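Local structure of ThiJ/PfpI family protein (Francisella tularensis subsp. novicida, 4P5P) at residues L85-I96 with N111-L119; T156-V166 with S189-V197. The protein is a virulence-linked rapid encystment protein of the DJ-1/PfpI superfamily, related to Hsp31, and may have glyoxalase III activity. All blocks are in the same frame, centred on the assembly; numbering follows the deposited sequence.

Contact 1: L85-I96 with N111-L119; sequences LRDVNIKEYDAI and NANIHSKVL
Lys117 lies along Leu85, the two side chains running past each other in opposite directions with Lys117 CD 3.7 Å from Leu85 CD1. The other leucine branch turns toward the start of helix 112-123, where Leu85 CD2 meets Ile114 CG1 at 3.6 Å and touches Asn113 CB. Ile90 covers the root of the lysine, its CG1 3.9 Å from Lys117 CB, and Ile96, on strand 95-98, makes a looser apolar pair with Val118 of the helix (CG2 to CG2, 4.4 Å). This side is buried and apolar, tightest round Leu85.

The lysine's far end is the opposite. The chain is straight up to CE and then bends (chi4 53°), bringing NZ to Asn113 OD1 at 2.8 Å, in the amide plane and on a lone pair. One water accepts from Lys117 NZ and lies within hydrogen-bonding distance of the carbonyls of Arg86 and Val88; a second lies 2.8 Å from Asn113 OD1. Arg86 sets its CB against the Asn113 amide and leads its guanidinium group away from the helix, at the exposed margin.

Helix 112-123 follows strand 95-98 and leads to its parallel neighbour 127-130, a beta-alpha-beta crossover of the flavodoxin-like fold, packed here on the chain entering the first strand. With no direct hydrogen bond between the segments, the lysine serves as a largely aliphatic spacer whose ammonium, among oxygens and water, probably keeps its positive charge.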
loop_
_atom_site.group_PDB
_atom_site.type_symbol
_atom_site.label_atom_id
_atom_site.label_comp_id
_atom_site.label_asym_id
_atom_site.label_seq_id
_atom_site.Cartn_x
_atom_site.Cartn_y
_atom_site.Cartn_z
ATOM N N LEU A 85 7.820 4.871 9.749
ATOM C CA LEU A 85 6.565 5.608 9.801
ATOM C C LEU A 85 6.393 6.369 11.120
ATOM O O LEU A 85 5.853 7.468 11.145
ATOM C CB LEU A 85 5.402 4.637 9.594
ATOM C CG LEU A 85 3.993 5.228 9.559
ATOM C CD1 LEU A 85 3.807 6.131 8.357
ATOM C CD2 LEU A 85 2.962 4.108 9.579
ATOM N N ARG A 86 6.863 5.794 12.217
ATOM C CA ARG A 86 6.672 6.443 13.517
ATOM C C ARG A 86 7.403 7.775 13.611
ATOM O O ARG A 86 7.100 8.572 14.497
ATOM C CB ARG A 86 7.130 5.535 14.654
ATOM C CG ARG A 86 8.627 5.460 14.838
ATOM C CD ARG A 86 9.029 4.473 15.953
ATOM N NE ARG A 86 8.737 3.101 15.580
ATOM C CZ ARG A 86 9.585 2.266 14.974
ATOM N NH1 ARG A 86 10.836 2.619 14.676
ATOM N NH2 ARG A 86 9.173 1.053 14.670
ATOM N N ASP A 87 8.360 8.021 12.720
ATOM C CA ASP A 87 9.198 9.209 12.852
ATOM C C ASP A 87 8.856 10.354 11.926
ATOM O O ASP A 87 9.507 11.397 11.978
ATOM C CB ASP A 87 10.657 8.823 12.666
ATOM C CG ASP A 87 11.194 8.025 13.851
ATOM O OD1 ASP A 87 10.777 8.278 15.007
ATOM O OD2 ASP A 87 12.042 7.149 13.636
ATOM N N VAL A 88 7.815 10.214 11.122
ATOM C CA VAL A 88 7.444 11.307 10.235
ATOM C C VAL A 88 6.284 12.088 10.816
ATOM O O VAL A 88 5.477 11.560 11.580
ATOM C CB VAL A 88 7.083 10.812 8.825
ATOM C CG1 VAL A 88 8.287 10.143 8.199
ATOM C CG2 VAL A 88 5.909 9.875 8.872
ATOM N N ASN A 89 6.233 13.364 10.465
ATOM C CA ASN A 89 5.100 14.197 10.820
ATOM C C ASN A 89 4.121 14.248 9.669
ATOM O O ASN A 89 4.370 14.885 8.645
ATOM C CB ASN A 89 5.537 15.604 11.194
ATOM C CG ASN A 89 4.438 16.375 11.891
ATOM O OD1 ASN A 89 3.268 16.257 11.534
ATOM N ND2 ASN A 89 4.805 17.145 12.912
ATOM N N ILE A 90 2.981 13.596 9.872
ATOM C CA ILE A 90 1.976 13.440 8.831
ATOM C C ILE A 90 1.403 14.777 8.333
ATOM O O ILE A 90 0.935 14.863 7.196
ATOM C CB ILE A 90 0.839 12.534 9.339
ATOM C CG1 ILE A 90 -0.039 12.046 8.195
ATOM C CG2 ILE A 90 0.025 13.243 10.429
ATOM C CD1 ILE A 90 0.686 11.230 7.133
ATOM N N LYS A 91 1.487 15.821 9.160
ATOM C CA LYS A 91 0.959 17.138 8.808
ATOM C C LYS A 91 1.592 17.696 7.535
ATOM O O LYS A 91 0.994 18.517 6.838
ATOM C CB LYS A 91 1.187 18.121 9.965
ATOM C CG LYS A 91 0.581 17.687 11.291
ATOM C CD LYS A 91 -0.928 17.635 11.225
ATOM C CE LYS A 91 -1.547 17.400 12.597
ATOM N NZ LYS A 91 -3.041 17.358 12.514
ATOM N N GLU A 92 2.800 17.222 7.243
ATOM C CA GLU A 92 3.575 17.694 6.098
ATOM C C GLU A 92 3.062 17.151 4.761
ATOM O O GLU A 92 3.450 17.642 3.691
ATOM C CB GLU A 92 5.044 17.294 6.269
ATOM C CG GLU A 92 5.762 17.949 7.443
ATOM C CD GLU A 92 6.478 19.235 7.055
ATOM O OE1 GLU A 92 6.434 20.196 7.852
ATOM O OE2 GLU A 92 7.084 19.284 5.955
ATOM N N TYR A 93 2.193 16.144 4.817
ATOM C CA TYR A 93 1.812 15.390 3.615
ATOM C C TYR A 93 0.367 15.614 3.190
ATOM O O TYR A 93 -0.505 15.888 4.010
ATOM C CB TYR A 93 2.075 13.889 3.851
ATOM C CG TYR A 93 3.538 13.629 4.089
ATOM C CD1 TYR A 93 4.417 13.511 3.029
ATOM C CD2 TYR A 93 4.055 13.573 5.380
ATOM C CE1 TYR A 93 5.761 13.317 3.242
ATOM C CE2 TYR A 93 5.395 13.379 5.599
ATOM C CZ TYR A 93 6.245 13.258 4.535
ATOM O OH TYR A 93 7.587 13.070 4.753
ATOM N N ASP A 94 0.151 15.512 1.882
ATOM C CA ASP A 94 -1.149 15.689 1.243
ATOM C C ASP A 94 -1.797 14.356 0.914
ATOM O O ASP A 94 -2.983 14.281 0.580
ATOM C CB ASP A 94 -0.970 16.501 -0.035
ATOM C CG ASP A 94 -0.273 17.809 0.219
ATOM O OD1 ASP A 94 -0.762 18.554 1.090
ATOM O OD2 ASP A 94 0.774 18.077 -0.408
ATOM N N ALA A 95 -1.004 13.296 0.992
ATOM C CA ALA A 95 -1.481 11.967 0.656
ATOM C C ALA A 95 -0.625 10.928 1.354
ATOM O O ALA A 95 0.558 11.164 1.600
ATOM C CB ALA A 95 -1.448 11.752 -0.845
ATOM N N ILE A 96 -1.224 9.777 1.644
ATOM C CA ILE A 96 -0.510 8.637 2.189
ATOM C C ILE A 96 -0.893 7.428 1.333
ATOM O O ILE A 96 -2.089 7.174 1.092
ATOM C CB ILE A 96 -0.812 8.433 3.707
ATOM C CG1 ILE A 96 0.114 7.362 4.307
ATOM C CG2 ILE A 96 -2.278 8.119 3.972
ATOM C CD1 ILE A 96 0.108 7.320 5.836
ATOM N N ASN A 111 -1.191 -1.657 13.051
ATOM C CA ASN A 111 -0.202 -0.624 13.314
ATOM C C ASN A 111 -0.851 0.681 13.776
ATOM O O ASN A 111 -1.641 1.277 13.040
ATOM C CB ASN A 111 0.637 -0.363 12.069
ATOM C CG ASN A 111 1.792 0.565 12.345
ATOM O OD1 ASN A 111 1.640 1.788 12.310
ATOM N ND2 ASN A 111 2.958 -0.008 12.649
ATOM N N ALA A 112 -0.504 1.139 14.980
ATOM C CA ALA A 112 -1.114 2.339 15.546
ATOM C C ALA A 112 -0.801 3.593 14.738
ATOM O O ALA A 112 -1.640 4.474 14.605
ATOM C CB ALA A 112 -0.668 2.516 16.960
ATOM N N ASN A 113 0.411 3.691 14.217
ATOM C CA ASN A 113 0.772 4.860 13.442
ATOM C C ASN A 113 0.022 4.909 12.123
ATOM O O ASN A 113 -0.319 5.997 11.656
ATOM C CB ASN A 113 2.277 4.908 13.200
ATOM C CG ASN A 113 3.029 5.511 14.364
ATOM O OD1 ASN A 113 3.109 6.736 14.503
ATOM N ND2 ASN A 113 3.568 4.660 15.219
ATOM N N ILE A 114 -0.238 3.750 11.519
ATOM C CA ILE A 114 -1.076 3.755 10.332
ATOM C C ILE A 114 -2.456 4.306 10.700
ATOM O O ILE A 114 -2.993 5.186 10.026
ATOM C CB ILE A 114 -1.207 2.353 9.715
ATOM C CG1 ILE A 114 0.090 1.958 9.031
ATOM C CG2 ILE A 114 -2.360 2.313 8.706
ATOM C CD1 ILE A 114 0.035 0.561 8.375
ATOM N N HIS A 115 -3.025 3.802 11.785
ATOM C CA HIS A 115 -4.376 4.228 12.169
ATOM C C HIS A 115 -4.459 5.735 12.381
ATOM O O HIS A 115 -5.327 6.397 11.810
ATOM C CB HIS A 115 -4.834 3.521 13.452
ATOM C CG HIS A 115 -4.894 2.027 13.344
ATOM N ND1 HIS A 115 -5.095 1.214 14.441
ATOM C CD2 HIS A 115 -4.754 1.198 12.279
ATOM C CE1 HIS A 115 -5.099 -0.051 14.051
ATOM N NE2 HIS A 115 -4.880 -0.087 12.750
ATOM N N SER A 116 -3.540 6.296 13.166
ATOM C CA SER A 116 -3.601 7.722 13.479
ATOM C C SER A 116 -3.246 8.589 12.264
ATOM O O SER A 116 -3.865 9.634 12.046
ATOM C CB SER A 116 -2.690 8.074 14.666
ATOM O OG SER A 116 -1.337 7.779 14.428
ATOM N N LYS A 117 -2.305 8.147 11.435
ATOM C CA LYS A 117 -1.891 8.994 10.323
ATOM C C LYS A 117 -2.906 8.970 9.190
ATOM O O LYS A 117 -3.119 9.995 8.531
ATOM C CB LYS A 117 -0.496 8.586 9.833
ATOM C CG LYS A 117 0.568 8.952 10.877
ATOM C CD LYS A 117 1.970 8.458 10.546
ATOM C CE LYS A 117 3.032 9.110 11.448
ATOM N NZ LYS A 117 2.754 8.980 12.911
ATOM N N VAL A 118 -3.536 7.823 8.966
ATOM C CA VAL A 118 -4.618 7.764 7.967
ATOM C C VAL A 118 -5.761 8.672 8.423
ATOM O O VAL A 118 -6.303 9.420 7.610
ATOM C CB VAL A 118 -5.116 6.323 7.732
ATOM C CG1 VAL A 118 -6.383 6.309 6.862
ATOM C CG2 VAL A 118 -4.035 5.492 7.046
ATOM N N LEU A 119 -6.108 8.635 9.719
ATOM C CA LEU A 119 -7.127 9.552 10.250
ATOM C C LEU A 119 -6.784 11.008 9.999
ATOM O O LEU A 119 -7.654 11.808 9.665
ATOM C CB LEU A 119 -7.321 9.360 11.761
ATOM C CG LEU A 119 -8.125 8.152 12.178
ATOM C CD1 LEU A 119 -8.039 8.024 13.683
ATOM C CD2 LEU A 119 -9.591 8.274 11.725
HETATM O O HOH W 1 5.013 10.366 14.042
HETATM O O HOH W 2 4.236 8.410 16.458
#

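Contact 2: T156-V166 with S189-V197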
loop_
_atom_site.group_PDB
_atom_site.type_symbol
_atom_site.label_atom_id
_atom_site.label_comp_id
_atom_site.label_asym_id
_atom_site.label_seq_id
_atom_site.Cartn_x
_atom_site.Cartn_y
_atom_site.Cartn_z
ATOM N N THR A 156 -11.460 -2.110 -3.298
ATOM C CA THR A 156 -10.955 -3.385 -3.764
ATOM C C THR A 156 -9.644 -3.677 -3.047
ATOM O O THR A 156 -9.300 -2.992 -2.070
ATOM C CB THR A 156 -10.772 -3.396 -5.307
ATOM O OG1 THR A 156 -10.466 -4.720 -5.754
ATOM C CG2 THR A 156 -9.673 -2.434 -5.744
ATOM N N GLY A 157 -8.935 -4.693 -3.524
ATOM C CA GLY A 157 -7.717 -5.184 -2.900
ATOM C C GLY A 157 -7.497 -6.599 -3.398
ATOM O O GLY A 157 -8.340 -7.126 -4.119
ATOM N N PHE A 158 -6.371 -7.213 -3.041
ATOM C CA PHE A 158 -6.019 -8.540 -3.546
ATOM C C PHE A 158 -7.154 -9.535 -3.275
ATOM O O PHE A 158 -7.579 -9.715 -2.136
ATOM C CB PHE A 158 -4.709 -9.001 -2.903
ATOM C CG PHE A 158 -3.962 -10.049 -3.683
ATOM C CD1 PHE A 158 -3.206 -9.706 -4.800
ATOM C CD2 PHE A 158 -3.981 -11.370 -3.285
ATOM C CE1 PHE A 158 -2.494 -10.671 -5.501
ATOM C CE2 PHE A 158 -3.273 -12.326 -3.976
ATOM C CZ PHE A 158 -2.528 -11.977 -5.084
ATOM N N SER A 159 -7.638 -10.190 -4.326
ATOM C CA SER A 159 -8.873 -10.967 -4.234
ATOM C C SER A 159 -8.614 -12.371 -3.704
ATOM O O SER A 159 -7.507 -12.883 -3.811
ATOM C CB SER A 159 -9.556 -11.041 -5.603
ATOM O OG SER A 159 -8.834 -11.869 -6.488
ATOM N N ASN A 160 -9.645 -12.998 -3.140
ATOM C CA ASN A 160 -9.526 -14.378 -2.686
ATOM C C ASN A 160 -9.166 -15.325 -3.827
ATOM O O ASN A 160 -8.431 -16.287 -3.635
ATOM C CB ASN A 160 -10.825 -14.836 -2.028
ATOM C CG ASN A 160 -11.029 -14.220 -0.677
ATOM O OD1 ASN A 160 -10.088 -13.718 -0.077
ATOM N ND2 ASN A 160 -12.260 -14.259 -0.179
ATOM N N ASN A 161 -9.697 -15.032 -5.005
ATOM C CA ASN A 161 -9.405 -15.794 -6.214
ATOM C C ASN A 161 -7.909 -15.756 -6.511
ATOM O O ASN A 161 -7.269 -16.792 -6.683
ATOM C CB ASN A 161 -10.210 -15.219 -7.380
ATOM C CG ASN A 161 -9.921 -15.900 -8.704
ATOM O OD1 ASN A 161 -9.714 -17.120 -8.780
ATOM N ND2 ASN A 161 -9.937 -15.108 -9.773
ATOM N N GLU A 162 -7.353 -14.550 -6.548
ATOM C CA GLU A 162 -5.930 -14.375 -6.811
ATOM C C GLU A 162 -5.105 -15.060 -5.720
ATOM O O GLU A 162 -4.101 -15.702 -6.015
ATOM C CB GLU A 162 -5.585 -12.881 -6.919
ATOM C CG GLU A 162 -5.900 -12.303 -8.290
ATOM C CD GLU A 162 -6.242 -10.820 -8.289
ATOM O OE1 GLU A 162 -6.832 -10.319 -7.308
ATOM O OE2 GLU A 162 -5.941 -10.148 -9.301
ATOM N N GLU A 163 -5.530 -14.932 -4.464
ATOM C CA GLU A 163 -4.824 -15.573 -3.349
ATOM C C GLU A 163 -4.798 -17.108 -3.499
ATOM O O GLU A 163 -3.799 -17.761 -3.191
ATOM C CB GLU A 163 -5.462 -15.174 -2.006
ATOM C CG GLU A 163 -4.536 -15.366 -0.816
ATOM C CD GLU A 163 -3.451 -14.289 -0.739
ATOM O OE1 GLU A 163 -3.732 -13.219 -0.156
ATOM O OE2 GLU A 163 -2.331 -14.503 -1.259
ATOM N N LYS A 164 -5.896 -17.677 -3.982
ATOM C CA LYS A 164 -5.976 -19.114 -4.225
ATOM C C LYS A 164 -5.063 -19.545 -5.376
ATOM O O LYS A 164 -4.392 -20.576 -5.297
ATOM C CB LYS A 164 -7.430 -19.505 -4.504
ATOM C CG LYS A 164 -7.660 -21.004 -4.586
ATOM C CD LYS A 164 -9.138 -21.338 -4.721
ATOM C CE LYS A 164 -9.341 -22.829 -4.951
ATOM N NZ LYS A 164 -10.766 -23.237 -4.828
ATOM N N ILE A 165 -5.035 -18.752 -6.438
ATOM C CA ILE A 165 -4.183 -19.045 -7.583
ATOM C C ILE A 165 -2.706 -19.126 -7.186
ATOM O O ILE A 165 -1.990 -20.000 -7.670
ATOM C CB ILE A 165 -4.371 -17.991 -8.692
ATOM C CG1 ILE A 165 -5.761 -18.147 -9.320
ATOM C CG2 ILE A 165 -3.304 -18.121 -9.777
ATOM C CD1 ILE A 165 -6.192 -16.969 -10.169
ATOM N N VAL A 166 -2.248 -18.230 -6.312
ATOM C CA VAL A 166 -0.837 -18.222 -5.906
ATOM C C VAL A 166 -0.557 -19.173 -4.732
ATOM O O VAL A 166 0.582 -19.273 -4.257
ATOM C CB VAL A 166 -0.355 -16.793 -5.536
ATOM C CG1 VAL A 166 -0.495 -15.861 -6.729
ATOM C CG2 VAL A 166 -1.104 -16.246 -4.331
ATOM N N SER A 189 -14.101 -6.824 -7.122
ATOM C CA SER A 189 -12.868 -7.115 -7.845
ATOM C C SER A 189 -13.154 -7.390 -9.309
ATOM O O SER A 189 -14.266 -7.788 -9.688
ATOM C CB SER A 189 -12.127 -8.317 -7.225
ATOM O OG SER A 189 -12.859 -9.531 -7.376
ATOM N N ALA A 190 -12.140 -7.165 -10.128
ATOM C CA ALA A 190 -12.200 -7.559 -11.518
ATOM C C ALA A 190 -11.665 -8.971 -11.654
ATOM O O ALA A 190 -11.256 -9.589 -10.683
ATOM C CB ALA A 190 -11.404 -6.594 -12.377
ATOM N N SER A 191 -11.681 -9.488 -12.872
ATOM C CA SER A 191 -11.103 -10.794 -13.143
ATOM C C SER A 191 -9.629 -10.824 -12.744
ATOM O O SER A 191 -8.982 -9.778 -12.695
ATOM C CB SER A 191 -11.256 -11.130 -14.621
ATOM O OG SER A 191 -10.940 -12.481 -14.857
ATOM N N GLU A 192 -9.094 -12.009 -12.459
ATOM C CA GLU A 192 -7.713 -12.115 -11.945
ATOM C C GLU A 192 -6.652 -11.431 -12.822
ATOM O O GLU A 192 -6.652 -11.540 -14.057
ATOM C CB GLU A 192 -7.306 -13.580 -11.735
ATOM C CG GLU A 192 -7.210 -14.431 -13.010
ATOM C CD GLU A 192 -8.411 -15.330 -13.225
ATOM O OE1 GLU A 192 -9.454 -15.104 -12.575
ATOM O OE2 GLU A 192 -8.315 -16.263 -14.059
ATOM N N TRP A 193 -5.763 -10.710 -12.144
ATOM C CA TRP A 193 -4.619 -10.031 -12.761
ATOM C C TRP A 193 -5.012 -8.933 -13.738
ATOM O O TRP A 193 -4.167 -8.436 -14.487
ATOM C CB TRP A 193 -3.722 -11.040 -13.462
ATOM C CG TRP A 193 -3.550 -12.295 -12.691
ATOM C CD1 TRP A 193 -3.822 -13.560 -13.119
ATOM C CD2 TRP A 193 -3.088 -12.418 -11.339
ATOM N NE1 TRP A 193 -3.546 -14.466 -12.122
ATOM C CE2 TRP A 193 -3.094 -13.791 -11.020
ATOM C CE3 TRP A 193 -2.665 -11.503 -10.372
ATOM C CZ2 TRP A 193 -2.688 -14.269 -9.771
ATOM C CZ3 TRP A 193 -2.262 -11.979 -9.137
ATOM C CH2 TRP A 193 -2.280 -13.348 -8.847
ATOM N N GLN A 194 -6.277 -8.527 -13.697
ATOM C CA GLN A 194 -6.743 -7.369 -14.448
ATOM C C GLN A 194 -6.624 -6.098 -13.613
ATOM O O GLN A 194 -6.803 -6.132 -12.399
ATOM C CB GLN A 194 -8.191 -7.569 -14.885
ATOM C CG GLN A 194 -8.390 -8.791 -15.741
ATOM C CD GLN A 194 -7.705 -8.657 -17.078
ATOM O OE1 GLN A 194 -8.190 -7.950 -17.962
ATOM N NE2 GLN A 194 -6.573 -9.335 -17.238
ATOM N N SER A 195 -6.334 -4.981 -14.266
ATOM C CA SER A 195 -6.237 -3.696 -13.587
ATOM C C SER A 195 -7.611 -3.278 -13.078
ATOM O O SER A 195 -8.601 -3.286 -13.826
ATOM C CB SER A 195 -5.671 -2.635 -14.522
ATOM O OG SER A 195 -5.543 -1.383 -13.864
ATOM N N TYR A 196 -7.665 -2.915 -11.800
ATOM C CA TYR A 196 -8.923 -2.549 -11.155
ATOM C C TYR A 196 -8.666 -1.585 -10.014
ATOM O O TYR A 196 -7.942 -1.908 -9.074
ATOM C CB TYR A 196 -9.641 -3.787 -10.644
ATOM C CG TYR A 196 -11.078 -3.545 -10.230
ATOM C CD1 TYR A 196 -12.022 -3.124 -11.153
ATOM C CD2 TYR A 196 -11.502 -3.768 -8.928
ATOM C CE1 TYR A 196 -13.342 -2.924 -10.789
ATOM C CE2 TYR A 196 -12.827 -3.574 -8.558
ATOM C CZ TYR A 196 -13.742 -3.147 -9.492
ATOM O OH TYR A 196 -15.063 -2.944 -9.124
ATOM N N VAL A 197 -9.255 -0.401 -10.127
ATOM C CA VAL A 197 -9.067 0.674 -9.170
ATOM C C VAL A 197 -10.414 1.244 -8.738
ATOM O O VAL A 197 -11.266 1.553 -9.567
ATOM C CB VAL A 197 -8.197 1.799 -9.762
ATOM C CG1 VAL A 197 -8.016 2.944 -8.768
ATOM C CG2 VAL A 197 -6.849 1.242 -10.191
HETATM O O HOH W 3 -9.834 -11.979 -9.326
#
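Trp193 supplies the apolar centre, its indole laid against helix 160-165. Glu162 CG sits over one face of the six-membered ring, 3.7 Å from the centroid and 10° off the normal, a CH-pi contact made by the aliphatic part of an acidic residue. Ile165 CG2 reaches the ring edge near CZ2, Val166 CG1 comes to CH2 at 3.7 Å, and Phe158 meets the same end through CE1 and CZ.

Beyond CG the Glu162 chain is extended and carries the carboxylate past the indole to the backbone. There OE2 accepts from Trp193 N at 2.9 Å in a nearly straight bond (169°), on the anti side and somewhat out of the carboxylate plane; Asn208 is a further donor to this oxygen. The other oxygen, OE1, takes both Ser159 N and Ser159 OG, the hydroxyl coming from above the carboxylate plane at 2.7 Å.

Farther out, Asn161 ND2 reaches Glu192 OE1 at 2.8 Å, the amide and carboxylate planes turned 73° apart. A water bridges Ser159 OG, Asn161 ND2 and Ala190 O. At the other end of the contact, Thr156 OG1 touches the Tyr196 ring edge; Thr156 OG1 bonds to the carbonyl O of Ser188 and Tyr196 OH to its OG.

Ser159 OG in turn accepts from Glu162 N, completing a capping box at the start of helix 160-165; its glutamate also holds the type II turn of residues 191-194.

Overall arrangement
Both contacts fasten a helix to an irregular connection, at opposite sides of the chain's centre and about 27 Å apart between centres. Contact 1 is the more buried: it packs helix 112-123 against the link into strand 95-98, a central strand of the flavodoxin-like sheet, and relies on aliphatic side chains with water at its margin. Contact 2 lies nearer the surface, joining the short helix 160-165 to the loop that leads into the edge strand 197-200; an aromatic ring and direct side-chain hydrogen bonds do the work there. The two share no element and do not touch, yet each uses a long charged side chain whose carbons pack while its polar end bonds.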